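Local coordinates for major centromere autoantigen B (Homo sapiens, PDB 1HLV), which binds the CENP-B box of centromeric DNA through its helix-turn-helix DNA-binding domains, kinking the DNA as it does so, at residues 80-83 and 84-88. Numbering follows the deposited sequence.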
loop_
_atom_site.group_PDB
_atom_site.type_symbol
_atom_site.label_atom_id
_atom_site.label_comp_id
_atom_site.label_asym_id
_atom_site.label_seq_id
_atom_site.Cartn_x
_atom_site.Cartn_y
_atom_site.Cartn_z
ATOM N N LEU C 80 -7.910 3.190 12.698
ATOM C CA LEU C 80 -7.928 3.525 14.117
ATOM C C LEU C 80 -6.788 2.849 14.890
ATOM O O LEU C 80 -6.127 3.483 15.713
ATOM C CB LEU C 80 -9.288 3.145 14.704
ATOM C CG LEU C 80 -10.392 3.979 14.031
ATOM C CD1 LEU C 80 -11.782 3.416 14.327
ATOM C CD2 LEU C 80 -10.247 5.431 14.492
ATOM N N LEU C 81 -6.556 1.569 14.602
ATOM C CA LEU C 81 -5.505 0.795 15.254
ATOM C C LEU C 81 -4.131 1.428 15.019
ATOM O O LEU C 81 -3.329 1.578 15.946
ATOM C CB LEU C 81 -5.516 -0.640 14.715
ATOM C CG LEU C 81 -4.679 -1.698 15.437
ATOM C CD1 LEU C 81 -5.097 -1.780 16.902
ATOM C CD2 LEU C 81 -4.871 -3.040 14.757
ATOM N N ILE C 82 -3.859 1.799 13.773
ATOM C CA ILE C 82 -2.582 2.416 13.432
ATOM C C ILE C 82 -2.395 3.708 14.214
ATOM O O ILE C 82 -1.379 3.892 14.885
ATOM C CB ILE C 82 -2.490 2.715 11.914
ATOM C CG1 ILE C 82 -2.251 1.411 11.153
ATOM C CG2 ILE C 82 -1.382 3.715 11.633
ATOM C CD1 ILE C 82 -2.285 1.555 9.657
ATOM N N ALA C 83 -3.377 4.599 14.129
ATOM C CA ALA C 83 -3.300 5.867 14.835
ATOM C C ALA C 83 -2.973 5.610 16.296
ATOM O O ALA C 83 -2.149 6.308 16.897
ATOM C CB ALA C 83 -4.618 6.606 14.725
ATOM N N TRP C 84 -3.620 4.592 16.853
ATOM C CA TRP C 84 -3.437 4.219 18.248
ATOM C C TRP C 84 -2.011 3.805 18.628
ATOM O O TRP C 84 -1.394 4.435 19.486
ATOM C CB TRP C 84 -4.407 3.093 18.608
ATOM C CG TRP C 84 -4.103 2.437 19.922
ATOM C CD1 TRP C 84 -4.386 2.920 21.173
ATOM C CD2 TRP C 84 -3.432 1.184 20.116
ATOM N NE1 TRP C 84 -3.932 2.043 22.130
ATOM C CE2 TRP C 84 -3.342 0.970 21.512
ATOM C CE3 TRP C 84 -2.897 0.221 19.245
ATOM C CZ2 TRP C 84 -2.739 -0.171 22.059
ATOM C CZ3 TRP C 84 -2.300 -0.910 19.786
ATOM C CH2 TRP C 84 -2.226 -1.097 21.184
ATOM N N PHE C 85 -1.483 2.751 18.005
ATOM C CA PHE C 85 -0.138 2.306 18.349
ATOM C C PHE C 85 0.942 3.243 17.838
ATOM O O PHE C 85 2.060 3.254 18.355
ATOM C CB PHE C 85 0.122 0.863 17.864
ATOM C CG PHE C 85 0.290 0.708 16.366
ATOM C CD1 PHE C 85 1.303 1.372 15.678
ATOM C CD2 PHE C 85 -0.521 -0.173 15.660
ATOM C CE1 PHE C 85 1.504 1.158 14.314
ATOM C CE2 PHE C 85 -0.329 -0.395 14.300
ATOM C CZ PHE C 85 0.685 0.270 13.625
ATOM N N GLN C 86 0.606 4.030 16.824
ATOM C CA GLN C 86 1.555 4.973 16.251
ATOM C C GLN C 86 1.773 6.109 17.241
ATOM O O GLN C 86 2.768 6.826 17.178
ATOM C CB GLN C 86 1.006 5.518 14.940
ATOM C CG GLN C 86 2.041 5.654 13.860
ATOM C CD GLN C 86 1.412 5.719 12.485
ATOM O OE1 GLN C 86 0.620 6.621 12.188
ATOM N NE2 GLN C 86 1.755 4.753 11.635
ATOM N N GLN C 87 0.827 6.250 18.159
ATOM C CA GLN C 87 0.880 7.279 19.185
ATOM C C GLN C 87 1.727 6.771 20.352
ATOM O O GLN C 87 2.315 7.556 21.101
ATOM C CB GLN C 87 -0.543 7.596 19.643
ATOM C CG GLN C 87 -0.666 8.697 20.673
ATOM C CD GLN C 87 -2.118 9.069 20.927
ATOM O OE1 GLN C 87 -2.946 8.210 21.246
ATOM N NE2 GLN C 87 -2.436 10.354 20.784
ATOM N N ILE C 88 1.774 5.446 20.496
ATOM C CA ILE C 88 2.560 4.798 21.543
ATOM C C ILE C 88 4.024 4.785 21.112
ATOM O O ILE C 88 4.927 4.983 21.922
ATOM C CB ILE C 88 2.108 3.335 21.768
ATOM C CG1 ILE C 88 0.699 3.303 22.365
ATOM C CG2 ILE C 88 3.099 2.618 22.678
ATOM C CD1 ILE C 88 0.114 1.902 22.502
#
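L81 packs beside W84 and I82 beside F85 within a single alpha-helix, 75-88, a worked example of how successive turns build an apolar surface. The helix belongs to the Tc5 transposase-type DNA-binding domain, a member of the helix-turn-helix clan, and this part of it stays about 11 Å from the nearest atom of the bound DNA.

Main-chain hydrogen bonds of the i to i+4 kind join the turns. W84 N donates to L80 O at 3.0 Å, and F85 N reaches L81 O over the same 3.0 Å in a straighter bond, with an N-H...O angle of 169°.

Two aromatic rings are approached in different ways. F85 holds CG between its backbone N and carbonyl carbon (chi1 72°), a position that swings the ring back along the helix and over I82. There the ring face receives a CH-pi contact from the backbone, I82 CA lying 4.0 Å from the F85 centroid and 20° off the normal. L81 O, by contrast, sits at the edge of the W84 indole, near its plane.

Apolar side chains fill in the rest. L81 and W84 both carry CG anti to the backbone N and run side by side, bringing L81 CD1 alongside the six-membered ring. At the F85 ring, I82 adds one of its branches, with CG1 of I82 4.0 Å from CZ of F85. Beyond this helix, L81, I82 and F85 all pack on F126 of helix 120-129, while W84 touches I99 and makes a cation-pi contact with K103, both of helix 97-111; the helix thereby packs against both helix 97-111 and helix 120-129.

On the more exposed side, the Q86 amide lies against the I82 branch methyl, NE2 of Q86 being 3.3 Å from CG2 of I82.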